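Local atomic coordinates of oxidoreductase, NAD-binding/iron-sulfur cluster-binding protein (PDB entry 6ZXU), a protein that probably removes halogen from organohalide compounds by reductive dehalogenation, using a bound cobalamin and two [4Fe-4S] clusters. Residues 338-351 with 443-455. Residues are numbered along the deposited sequence; the frame is centred on the assembly and turned at random.
Sequences PMKHPLALGMQPLI and WISASQSMRAYMR
Met347 extends across from helix 342-354 and lays its sulfur on the backbone of helix 445-469, SD 3.4 Å from Arg451 N; its CE touches Ser447 O. CG stands anti to the carbonyl carbon (chi1 -63°) and the chain runs straight on through chi2 before bending at chi3, which lays the methyl over that helical turn; an unbranched thioether is slim and pliable enough to fit there. Beside it Met450 comes the other way, bent at both chi2 and chi3, and is crossed at about a right angle by two side chains, Met339 through CE on CG (3.8 Å) and Ile351 through CD1 on SD (3.8 Å). The far end of Met450, CE, rests on Pro338 CB. Further along, Ile351 and Met454 cross at about a right angle, CG1 against CB.

Helices 342-354 and 445-469 run side by side in the same sense, their short segments crossing at 25° with axes 8.8 Å apart. Small residues permit the close approach, Ser447 OG sitting 3.5 Å from Ala344 CB; the small Ala446 likewise lets Pro338, ahead of the helix, bring its carbonyl O onto CB. Helix 445-469 connects strands 422-429 and 474-477 of an antiparallel four-stranded sheet, and touches cobalamin through Ser449 and Tyr453, so the contact joins helix 342-354 to the cofactor-binding part of the fold.

His341 is the N-cap of its helix, ND1 accepting from Leu343 N at 3.0 Å, while NE2 bonds Phe642 O; both ring nitrogens are thus engaged, fixing the ring's rotation. Trp443 O approaches the ring obliquely, near CD2, and also touches CB. Lys340 lays its aliphatic CD at the edge of the Trp443 indole, 3.7 Å from CZ3, and carries its ammonium on to Gly585 O.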
# COMPACT_ATOMS: atom_id res chain seq x y z
N PRO A 338 -15.68 -2.62 -2.97
CA PRO A 338 -14.54 -2.50 -2.10
C PRO A 338 -14.79 -1.75 -0.80
O PRO A 338 -13.83 -1.49 -0.03
CB PRO A 338 -13.55 -1.66 -2.97
CG PRO A 338 -14.45 -0.73 -3.74
CD PRO A 338 -15.79 -1.44 -3.87
N MET A 339 -16.05 -1.43 -0.55
CA MET A 339 -16.42 -0.59 0.60
C MET A 339 -17.45 -1.25 1.50
O MET A 339 -18.21 -0.60 2.17
CB MET A 339 -16.97 0.74 0.08
CG MET A 339 -15.86 1.64 -0.48
SD MET A 339 -14.83 2.25 0.81
CE MET A 339 -13.20 2.51 0.06
N LYS A 340 -17.43 -2.56 1.53
CA LYS A 340 -18.32 -3.30 2.34
C LYS A 340 -17.87 -3.37 3.80
O LYS A 340 -18.68 -3.54 4.68
CB LYS A 340 -18.44 -4.73 1.81
CG LYS A 340 -18.82 -4.83 0.37
CD LYS A 340 -19.13 -6.32 0.08
CE LYS A 340 -18.70 -6.78 -1.27
NZ LYS A 340 -19.16 -8.16 -1.62
N HIS A 341 -16.56 -3.25 4.08
CA HIS A 341 -16.07 -3.36 5.44
C HIS A 341 -15.90 -1.99 6.05
O HIS A 341 -15.49 -1.06 5.36
CB HIS A 341 -14.75 -4.13 5.45
CG HIS A 341 -14.29 -4.49 6.82
ND1 HIS A 341 -13.70 -3.58 7.67
CD2 HIS A 341 -14.30 -5.67 7.47
CE1 HIS A 341 -13.35 -4.19 8.79
NE2 HIS A 341 -13.73 -5.45 8.70
N PRO A 342 -16.25 -1.81 7.35
CA PRO A 342 -16.15 -0.45 7.99
C PRO A 342 -14.79 0.22 7.97
O PRO A 342 -14.71 1.45 7.98
CB PRO A 342 -16.53 -0.75 9.45
CG PRO A 342 -17.49 -1.87 9.35
CD PRO A 342 -16.98 -2.75 8.23
N LEU A 343 -13.71 -0.55 7.98
CA LEU A 343 -12.39 0.01 7.90
C LEU A 343 -12.11 0.68 6.58
O LEU A 343 -11.60 1.81 6.53
CB LEU A 343 -11.33 -1.07 8.20
CG LEU A 343 -9.89 -0.58 8.26
CD1 LEU A 343 -9.64 0.48 9.33
CD2 LEU A 343 -8.92 -1.74 8.49
N ALA A 344 -12.45 0.00 5.48
CA ALA A 344 -12.37 0.62 4.17
C ALA A 344 -13.27 1.89 4.05
O ALA A 344 -12.85 2.92 3.53
CB ALA A 344 -12.80 -0.39 3.12
N LEU A 345 -14.47 1.83 4.57
CA LEU A 345 -15.33 3.02 4.65
C LEU A 345 -14.67 4.16 5.44
O LEU A 345 -14.87 5.33 5.10
CB LEU A 345 -16.71 2.69 5.26
CG LEU A 345 -17.60 1.91 4.30
CD1 LEU A 345 -18.76 1.25 4.98
CD2 LEU A 345 -18.16 2.86 3.23
N GLY A 346 -13.85 3.87 6.43
CA GLY A 346 -13.09 4.94 7.14
C GLY A 346 -12.09 5.59 6.26
O GLY A 346 -11.71 6.74 6.48
N MET A 347 -11.57 4.86 5.26
CA MET A 347 -10.56 5.44 4.33
C MET A 347 -11.19 6.24 3.19
O MET A 347 -10.54 7.13 2.67
CB MET A 347 -9.70 4.33 3.75
CG MET A 347 -8.91 3.61 4.81
SD MET A 347 -7.95 2.27 4.05
CE MET A 347 -8.24 0.82 5.00
N GLN A 348 -12.41 5.88 2.80
CA GLN A 348 -13.02 6.45 1.62
C GLN A 348 -13.00 7.99 1.50
O GLN A 348 -12.64 8.52 0.46
CB GLN A 348 -14.40 5.89 1.47
CG GLN A 348 -15.02 6.37 0.15
CD GLN A 348 -16.23 5.55 -0.26
OE1 GLN A 348 -17.19 5.34 0.52
NE2 GLN A 348 -16.22 5.08 -1.52
N PRO A 349 -13.38 8.71 2.57
CA PRO A 349 -13.37 10.18 2.46
C PRO A 349 -11.98 10.77 2.17
O PRO A 349 -11.87 11.72 1.41
CB PRO A 349 -13.83 10.65 3.86
CG PRO A 349 -14.58 9.48 4.43
CD PRO A 349 -13.95 8.25 3.85
N LEU A 350 -10.94 10.17 2.74
CA LEU A 350 -9.59 10.65 2.50
C LEU A 350 -9.20 10.40 1.03
O LEU A 350 -8.73 11.29 0.34
CB LEU A 350 -8.57 9.98 3.40
CG LEU A 350 -8.52 10.39 4.88
CD1 LEU A 350 -9.77 9.92 5.59
CD2 LEU A 350 -7.26 9.82 5.61
N ILE A 351 -9.51 9.22 0.54
CA ILE A 351 -9.22 8.83 -0.82
C ILE A 351 -9.95 9.77 -1.80
O ILE A 351 -9.36 10.30 -2.72
CB ILE A 351 -9.62 7.33 -1.06
CG1 ILE A 351 -8.65 6.41 -0.38
CG2 ILE A 351 -9.62 7.06 -2.55
CD1 ILE A 351 -9.11 4.96 -0.37
N TRP A 443 -13.19 -10.66 4.00
CA TRP A 443 -13.69 -9.32 4.36
C TRP A 443 -12.65 -8.25 4.48
O TRP A 443 -12.98 -7.08 4.42
CB TRP A 443 -14.63 -9.38 5.65
CG TRP A 443 -15.78 -10.21 5.29
CD1 TRP A 443 -16.00 -11.51 5.59
CD2 TRP A 443 -16.82 -9.82 4.38
NE1 TRP A 443 -17.13 -11.94 4.94
CE2 TRP A 443 -17.63 -10.93 4.17
CE3 TRP A 443 -17.15 -8.64 3.76
CZ2 TRP A 443 -18.78 -10.88 3.33
CZ3 TRP A 443 -18.28 -8.58 2.93
CH2 TRP A 443 -19.08 -9.70 2.73
N ILE A 444 -11.39 -8.62 4.55
CA ILE A 444 -10.32 -7.61 4.68
C ILE A 444 -9.63 -7.27 3.34
O ILE A 444 -8.78 -6.41 3.29
CB ILE A 444 -9.32 -8.06 5.75
CG1 ILE A 444 -8.53 -6.87 6.35
CG2 ILE A 444 -8.34 -9.09 5.22
CD1 ILE A 444 -9.43 -5.85 6.97
N SER A 445 -9.93 -8.01 2.29
CA SER A 445 -9.15 -7.93 1.05
C SER A 445 -9.12 -6.51 0.48
O SER A 445 -8.06 -5.95 0.27
CB SER A 445 -9.70 -8.89 0.00
OG SER A 445 -9.00 -8.75 -1.20
N ALA A 446 -10.28 -5.93 0.30
CA ALA A 446 -10.34 -4.60 -0.23
C ALA A 446 -9.74 -3.57 0.72
O ALA A 446 -9.22 -2.54 0.24
CB ALA A 446 -11.75 -4.21 -0.55
N SER A 447 -9.79 -3.81 2.03
CA SER A 447 -9.12 -2.89 2.96
C SER A 447 -7.62 -2.93 2.80
O SER A 447 -6.94 -1.90 3.00
CB SER A 447 -9.54 -3.23 4.43
OG SER A 447 -10.86 -2.83 4.72
N GLN A 448 -7.05 -4.07 2.43
CA GLN A 448 -5.63 -4.14 2.11
C GLN A 448 -5.30 -3.34 0.87
O GLN A 448 -4.32 -2.59 0.84
CB GLN A 448 -5.16 -5.59 1.94
CG GLN A 448 -5.10 -6.40 3.24
CD GLN A 448 -4.14 -7.61 3.17
OE1 GLN A 448 -4.57 -8.72 2.86
NE2 GLN A 448 -2.82 -7.37 3.42
N SER A 449 -6.12 -3.44 -0.13
CA SER A 449 -5.95 -2.61 -1.37
C SER A 449 -6.06 -1.13 -1.07
O SER A 449 -5.23 -0.33 -1.50
CB SER A 449 -7.02 -2.98 -2.41
OG SER A 449 -6.82 -4.29 -2.86
N MET A 450 -7.07 -0.75 -0.30
CA MET A 450 -7.37 0.68 -0.08
C MET A 450 -6.35 1.35 0.80
O MET A 450 -6.04 2.52 0.59
CB MET A 450 -8.78 0.87 0.52
CG MET A 450 -9.94 0.53 -0.41
SD MET A 450 -9.98 1.62 -1.88
CE MET A 450 -10.18 0.38 -3.23
N ARG A 451 -5.88 0.65 1.84
CA ARG A 451 -4.80 1.20 2.64
C ARG A 451 -3.62 1.61 1.75
O ARG A 451 -3.10 2.69 1.83
CB ARG A 451 -4.33 0.21 3.68
CG ARG A 451 -3.02 0.64 4.36
CD ARG A 451 -2.27 -0.43 5.07
NE ARG A 451 -0.87 -0.09 5.29
CZ ARG A 451 0.09 -0.31 4.38
NH1 ARG A 451 -0.19 -0.96 3.24
NH2 ARG A 451 1.33 0.04 4.61
N ALA A 452 -3.22 0.73 0.86
CA ALA A 452 -2.07 0.99 0.01
C ALA A 452 -2.39 2.12 -0.98
O ALA A 452 -1.51 2.93 -1.24
CB ALA A 452 -1.67 -0.32 -0.69
N TYR A 453 -3.58 2.13 -1.53
CA TYR A 453 -4.07 3.20 -2.42
C TYR A 453 -4.08 4.55 -1.70
O TYR A 453 -3.54 5.54 -2.22
CB TYR A 453 -5.45 2.92 -2.86
CG TYR A 453 -5.54 1.92 -3.97
CD1 TYR A 453 -4.56 1.82 -4.90
CD2 TYR A 453 -6.67 1.18 -4.15
CE1 TYR A 453 -4.69 0.96 -5.96
CE2 TYR A 453 -6.80 0.27 -5.17
CZ TYR A 453 -5.83 0.20 -6.13
OH TYR A 453 -5.98 -0.66 -7.26
N MET A 454 -4.59 4.57 -0.49
CA MET A 454 -4.64 5.76 0.29
C MET A 454 -3.28 6.27 0.68
O MET A 454 -2.96 7.47 0.48
CB MET A 454 -5.52 5.52 1.53
CG MET A 454 -5.72 6.70 2.49
SD MET A 454 -4.33 6.79 3.62
CE MET A 454 -4.22 5.07 4.39
N ARG A 455 -2.43 5.41 1.17
CA ARG A 455 -1.09 5.80 1.56
C ARG A 455 -0.27 6.29 0.38
O ARG A 455 0.45 7.33 0.48
CB ARG A 455 -0.36 4.63 2.20
CG ARG A 455 1.05 4.89 2.66
CD ARG A 455 1.19 6.00 3.69
NE ARG A 455 0.20 5.86 4.78
CZ ARG A 455 0.24 4.91 5.75
NH1 ARG A 455 1.23 4.02 5.77
NH2 ARG A 455 -0.73 4.85 6.68